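Nidogen-1 (Mus musculus, PDB 1GL4) links basement-membrane components, associating tightly with laminin and binding collagen IV and perlecan, and probably takes part in cell-matrix interactions. Local coordinates at residues A[22-27]-A[237-242]; A[192-197]-A[231-236]. All blocks are in the same frame, centred on the assembly; numbering follows the deposited sequence.

Contact 1: A[22-27]-A[237-242]; sequences RDYATG and AHDDAR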
loop_
_atom_site.group_PDB
_atom_site.type_symbol
_atom_site.label_atom_id
_atom_site.label_comp_id
_atom_site.label_asym_id
_atom_site.label_seq_id
_atom_site.Cartn_x
_atom_site.Cartn_y
_atom_site.Cartn_z
ATOM N N ARG A 22 -7.813 -6.107 30.351
ATOM C CA ARG A 22 -7.133 -6.205 31.636
ATOM C C ARG A 22 -7.275 -4.890 32.392
ATOM O O ARG A 22 -7.155 -3.813 31.808
ATOM C CB ARG A 22 -5.652 -6.524 31.434
ATOM C CG ARG A 22 -5.389 -7.732 30.552
ATOM C CD ARG A 22 -3.902 -8.046 30.476
ATOM N NE ARG A 22 -3.581 -8.936 29.361
ATOM C CZ ARG A 22 -4.097 -10.150 29.189
ATOM N NH1 ARG A 22 -4.970 -10.635 30.061
ATOM N NH2 ARG A 22 -3.737 -10.879 28.141
ATOM N N ASP A 23 -7.536 -4.980 33.692
ATOM C CA ASP A 23 -7.700 -3.786 34.511
ATOM C C ASP A 23 -6.399 -3.340 35.167
ATOM O O ASP A 23 -5.527 -4.153 35.472
ATOM C CB ASP A 23 -8.759 -4.029 35.586
ATOM C CG ASP A 23 -10.148 -4.197 35.008
ATOM O OD1 ASP A 23 -10.658 -3.237 34.390
ATOM O OD2 ASP A 23 -10.730 -5.290 35.171
ATOM N N TYR A 24 -6.277 -2.034 35.368
ATOM C CA TYR A 24 -5.101 -1.455 35.999
ATOM C C TYR A 24 -5.544 -0.355 36.952
ATOM O O TYR A 24 -6.713 0.037 36.961
ATOM C CB TYR A 24 -4.144 -0.882 34.950
ATOM C CG TYR A 24 -3.640 -1.908 33.963
ATOM C CD1 TYR A 24 -4.431 -2.320 32.890
ATOM C CD2 TYR A 24 -2.385 -2.497 34.118
ATOM C CE1 TYR A 24 -3.986 -3.294 31.998
ATOM C CE2 TYR A 24 -1.931 -3.475 33.234
ATOM C CZ TYR A 24 -2.738 -3.868 32.176
ATOM O OH TYR A 24 -2.301 -4.838 31.300
ATOM N N ALA A 25 -4.605 0.143 37.747
ATOM C CA ALA A 25 -4.895 1.189 38.715
ATOM C C ALA A 25 -5.762 2.307 38.142
ATOM O O ALA A 25 -6.842 2.592 38.663
ATOM C CB ALA A 25 -3.591 1.767 39.255
ATOM N N THR A 26 -5.293 2.922 37.062
ATOM C CA THR A 26 -6.004 4.033 36.437
ATOM C C THR A 26 -7.008 3.666 35.350
ATOM O O THR A 26 -7.834 4.496 34.963
ATOM C CB THR A 26 -5.009 5.042 35.843
ATOM O OG1 THR A 26 -4.087 4.352 34.990
ATOM C CG2 THR A 26 -4.238 5.747 36.951
ATOM N N GLY A 27 -6.940 2.438 34.848
ATOM C CA GLY A 27 -7.871 2.037 33.809
ATOM C C GLY A 27 -7.562 0.686 33.203
ATOM O O GLY A 27 -6.759 -0.073 33.740
ATOM N N ALA A 237 -3.017 4.481 27.936
ATOM C CA ALA A 237 -2.225 5.144 28.970
ATOM C C ALA A 237 -2.115 4.378 30.285
ATOM O O ALA A 237 -1.722 4.937 31.307
ATOM C CB ALA A 237 -2.783 6.540 29.228
ATOM N N HIS A 238 -2.458 3.098 30.258
ATOM C CA HIS A 238 -2.377 2.279 31.457
ATOM C C HIS A 238 -1.369 1.172 31.173
ATOM O O HIS A 238 -0.609 1.260 30.207
ATOM C CB HIS A 238 -3.760 1.711 31.788
ATOM C CG HIS A 238 -4.848 2.741 31.757
ATOM N ND1 HIS A 238 -4.872 3.824 32.608
ATOM C CD2 HIS A 238 -5.920 2.883 30.940
ATOM C CE1 HIS A 238 -5.909 4.590 32.316
ATOM N NE2 HIS A 238 -6.561 4.041 31.307
ATOM N N ASP A 239 -1.351 0.138 32.005
ATOM C CA ASP A 239 -0.409 -0.959 31.815
ATOM C C ASP A 239 1.002 -0.407 31.974
ATOM O O ASP A 239 1.769 -0.332 31.013
ATOM C CB ASP A 239 -0.576 -1.572 30.420
ATOM C CG ASP A 239 0.242 -2.835 30.233
ATOM O OD1 ASP A 239 1.473 -2.790 30.436
ATOM O OD2 ASP A 239 -0.348 -3.876 29.879
ATOM N N ASP A 240 1.332 -0.011 33.199
ATOM C CA ASP A 240 2.642 0.544 33.504
ATOM C C ASP A 240 3.759 -0.364 33.003
ATOM O O ASP A 240 4.737 0.106 32.422
ATOM C CB ASP A 240 2.779 0.756 35.014
ATOM C CG ASP A 240 4.094 1.411 35.392
ATOM O OD1 ASP A 240 5.156 0.789 35.164
ATOM O OD2 ASP A 240 4.065 2.548 35.913
ATOM N N ALA A 241 3.607 -1.666 33.233
ATOM C CA ALA A 241 4.598 -2.645 32.798
ATOM C C ALA A 241 4.431 -2.898 31.304
ATOM O O ALA A 241 4.092 -4.003 30.874
ATOM C CB ALA A 241 4.427 -3.944 33.574
ATOM N N ARG A 242 4.669 -1.855 30.518
ATOM C CA ARG A 242 4.544 -1.926 29.071
ATOM C C ARG A 242 5.845 -1.456 28.424
ATOM O O ARG A 242 6.253 -0.306 28.592
ATOM C CB ARG A 242 3.363 -1.056 28.628
ATOM C CG ARG A 242 3.258 -0.775 27.144
ATOM C CD ARG A 242 1.901 -0.154 26.834
ATOM N NE ARG A 242 1.898 0.619 25.594
ATOM C CZ ARG A 242 2.419 1.837 25.470
ATOM N NH1 ARG A 242 2.986 2.431 26.512
ATOM N NH2 ARG A 242 2.373 2.463 24.302
HETATM O O HOH W 1 -1.905 6.226 34.292
#

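Contact 2: A[192-197]-A[231-236]; sequences YHYSSS and ITFQEC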
loop_
_atom_site.group_PDB
_atom_site.type_symbol
_atom_site.label_atom_id
_atom_site.label_comp_id
_atom_site.label_asym_id
_atom_site.label_seq_id
_atom_site.Cartn_x
_atom_site.Cartn_y
_atom_site.Cartn_z
ATOM N N TYR A 192 11.695 6.232 10.615
ATOM C CA TYR A 192 10.498 6.678 11.313
ATOM C C TYR A 192 10.831 6.846 12.794
ATOM O O TYR A 192 11.134 5.869 13.483
ATOM C CB TYR A 192 9.361 5.658 11.127
ATOM C CG TYR A 192 8.754 5.671 9.731
ATOM C CD1 TYR A 192 9.471 5.205 8.627
ATOM C CD2 TYR A 192 7.484 6.203 9.512
ATOM C CE1 TYR A 192 8.934 5.277 7.321
ATOM C CE2 TYR A 192 6.939 6.284 8.219
ATOM C CZ TYR A 192 7.670 5.822 7.130
ATOM O OH TYR A 192 7.139 5.920 5.856
ATOM N N HIS A 193 10.772 8.091 13.266
ATOM C CA HIS A 193 11.080 8.437 14.655
ATOM C C HIS A 193 9.830 8.482 15.539
ATOM O O HIS A 193 8.848 9.147 15.206
ATOM C CB HIS A 193 11.788 9.796 14.697
ATOM C CG HIS A 193 13.007 9.866 13.830
ATOM N ND1 HIS A 193 14.198 9.259 14.168
ATOM C CD2 HIS A 193 13.198 10.414 12.606
ATOM C CE1 HIS A 193 15.070 9.426 13.189
ATOM N NE2 HIS A 193 14.488 10.123 12.228
ATOM N N TYR A 194 9.884 7.778 16.670
ATOM C CA TYR A 194 8.761 7.718 17.609
ATOM C C TYR A 194 9.026 8.488 18.903
ATOM O O TYR A 194 10.134 8.446 19.444
ATOM C CB TYR A 194 8.444 6.262 17.973
ATOM C CG TYR A 194 7.507 6.129 19.160
ATOM C CD1 TYR A 194 6.130 6.311 19.013
ATOM C CD2 TYR A 194 8.008 5.900 20.447
ATOM C CE1 TYR A 194 5.277 6.276 20.113
ATOM C CE2 TYR A 194 7.159 5.867 21.559
ATOM C CZ TYR A 194 5.798 6.058 21.383
ATOM O OH TYR A 194 4.955 6.061 22.475
ATOM N N SER A 195 7.992 9.169 19.397
ATOM C CA SER A 195 8.070 9.935 20.637
ATOM C C SER A 195 6.678 10.333 21.139
ATOM O O SER A 195 5.960 11.094 20.487
ATOM C CB SER A 195 8.919 11.196 20.438
ATOM O OG SER A 195 8.894 12.007 21.602
ATOM N N SER A 196 6.307 9.806 22.303
ATOM C CA SER A 196 5.018 10.090 22.927
ATOM C C SER A 196 3.810 10.135 21.992
ATOM O O SER A 196 3.136 11.162 21.869
ATOM C CB SER A 196 5.108 11.394 23.727
ATOM O OG SER A 196 5.901 11.207 24.893
ATOM N N SER A 197 3.542 9.004 21.347
ATOM C CA SER A 197 2.411 8.850 20.435
ATOM C C SER A 197 2.476 9.687 19.162
ATOM O O SER A 197 1.444 9.993 18.561
ATOM C CB SER A 197 1.103 9.125 21.178
ATOM O OG SER A 197 0.994 8.264 22.300
ATOM N N ILE A 231 2.632 11.426 11.870
ATOM C CA ILE A 231 1.611 10.419 12.123
ATOM C C ILE A 231 1.206 10.441 13.602
ATOM O O ILE A 231 2.028 10.187 14.476
ATOM C CB ILE A 231 2.164 9.029 11.720
ATOM C CG1 ILE A 231 2.422 9.019 10.205
ATOM C CG2 ILE A 231 1.192 7.917 12.122
ATOM C CD1 ILE A 231 3.191 7.813 9.698
ATOM N N THR A 232 -0.064 10.748 13.868
ATOM C CA THR A 232 -0.572 10.828 15.242
ATOM C C THR A 232 -1.622 9.763 15.560
ATOM O O THR A 232 -2.440 9.403 14.717
ATOM C CB THR A 232 -1.171 12.219 15.527
ATOM O OG1 THR A 232 -2.154 12.534 14.531
ATOM C CG2 THR A 232 -0.075 13.279 15.503
ATOM N N PHE A 233 -1.603 9.274 16.793
ATOM C CA PHE A 233 -2.521 8.219 17.210
ATOM C C PHE A 233 -2.615 8.139 18.736
ATOM O O PHE A 233 -1.924 8.872 19.445
ATOM C CB PHE A 233 -2.021 6.883 16.649
ATOM C CG PHE A 233 -0.570 6.605 16.949
ATOM C CD1 PHE A 233 -0.201 5.874 18.077
ATOM C CD2 PHE A 233 0.431 7.093 16.112
ATOM C CE1 PHE A 233 1.144 5.635 18.367
ATOM C CE2 PHE A 233 1.784 6.860 16.393
ATOM C CZ PHE A 233 2.142 6.132 17.520
ATOM N N GLN A 234 -3.468 7.246 19.232
ATOM C CA GLN A 234 -3.647 7.063 20.671
ATOM C C GLN A 234 -3.116 5.712 21.145
ATOM O O GLN A 234 -3.262 4.709 20.454
ATOM C CB GLN A 234 -5.131 7.164 21.040
ATOM C CG GLN A 234 -5.756 8.521 20.772
ATOM C CD GLN A 234 -5.227 9.597 21.702
ATOM O OE1 GLN A 234 -5.331 9.481 22.927
ATOM N NE2 GLN A 234 -4.662 10.652 21.126
ATOM N N GLU A 235 -2.497 5.699 22.322
ATOM C CA GLU A 235 -1.969 4.472 22.917
ATOM C C GLU A 235 -2.567 4.361 24.319
ATOM O O GLU A 235 -2.768 5.374 24.991
ATOM C CB GLU A 235 -0.442 4.522 23.012
ATOM C CG GLU A 235 0.268 4.747 21.680
ATOM C CD GLU A 235 1.781 4.764 21.822
ATOM O OE1 GLU A 235 2.410 3.686 21.735
ATOM O OE2 GLU A 235 2.341 5.858 22.039
ATOM N N CYS A 236 -2.860 3.145 24.763
ATOM C CA CYS A 236 -3.447 2.976 26.087
ATOM C C CYS A 236 -2.506 3.539 27.147
ATOM O O CYS A 236 -1.345 3.134 27.245
ATOM C CB CYS A 236 -3.751 1.502 26.359
ATOM S SG CYS A 236 -4.925 1.271 27.735
HETATM O O HOH W 2 -1.529 8.342 23.258
#

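Contact 1: A[22-27]-A[237-242]
Y24 lays its ring against the backbone and CB of D239, and one residue earlier H238 packs its imidazole on the turn that follows Y24. From Y24 CB, which lies 4.1 Å from H238 CB, the side chain runs on over D239: CG comes near D239 N, and CD2 and CE2 lie closest to D239 CA, which sits 3.2 Å above the ring plane and toward the rim. D239 CB makes a CH-pi contact, 3.9 Å from the Y24 ring centroid and 27° off the ring normal. Y24 CZ lies near D239 OD2 and CB. D239 CG is anti to the backbone N (chi1 -172°), which carries the carboxylate carbon alongside the ring toward the phenol end. At the tip, Y24 OH meets D239 OD2 at 2.6 Å, a weak hydrogen bond, with carboxylate and ring planes 39° apart. G27 CA stands over the centre of the H238 ring, 3.4 Å from the centroid, and T26 OG1 approaches H238 ND1 at the ring edge at 2.6 Å, a hydrogen bond in which either atom could donate. A water joins T26 OG1 to A237 O. The contact joins the hairpin of strands 19-23 and 28-32 in the EGF-like domain to the loop after strand 221-232 of the G2 beta-barrel. The T26-H238 bond can form with either tautomer, and protonation of the imidazole would probably fix ND1 as the donor.

Contact 2: A[192-197]-A[231-236]
E235 OE2 takes two hydroxyl hydrogen bonds from the opposing segment. Y194 OH donates at 2.7 Å to the syn lone pair of E235 OE2, and S197 OG donates at 2.8 Å to the anti lone pair of the same oxygen. Tyrosine and glutamate meet tip to tip: OE2 lies in the plane of the phenol at its edge, while the carboxylate plane stands 88° to the ring. The glutamate gets there with an extended chain, CD anti to CA (chi2 -179°). Its other oxygen, OE1, forms a salt bridge with R242, so both carboxylate oxygens are engaged. A water receives a bond from E235 N and donates to S197 OG at 2.7 Å, tying the serine to the glutamate backbone as well. An alanine in place of E235 would probably leave the hydroxyls of Y194 and S197 without their shared acceptor and R242 without its carboxylate mate.

Next to this polar group the F233 ring packs against the S197 backbone. S197 O lies over one face of that ring, 3.8 Å above the plane and toward the rim, and S197 CB is 3.5 Å from F233 O. Y194 crosses F233 at about a right angle, Y194 CE1 to F233 CZ 4.1 Å. Farther along, I231 CD1 reaches the edge of the Y192 ring, 4.3 Å from Y192 CE2, while Y192 stacks on W114 and its hydroxyl bonds to E190. Strand 198-210 pairs antiparallel with both 182-195 and 221-232, so the contact spans the end of this intervening strand, with I199 touched by Y192, Y194 and F233: packing between next-but-one strands at the rim of the nidogen G2 beta-barrel.

Segment 231-236 runs straight into 237-242, and both segments of contact 2 fall between the two of contact 1 in the sequence; the contact centres are about 18 Å apart. One salt bridge joins them: R242 NH2 of contact 1 reaches E235 OE1 of contact 2 at 2.8 Å. The C236-C29 disulfide adds a second, covalent tie, fastening the end of 231-236 to the EGF-like strand 28-32, whose C29 is also touched by Y24, H238 and D239. The exposed interdomain contact, about 30 Å from the chain centre, thus continues from the partly buried barrel contact at about 15 Å. Both lie away from the zinc ion and the annotated perlecan-binding residues.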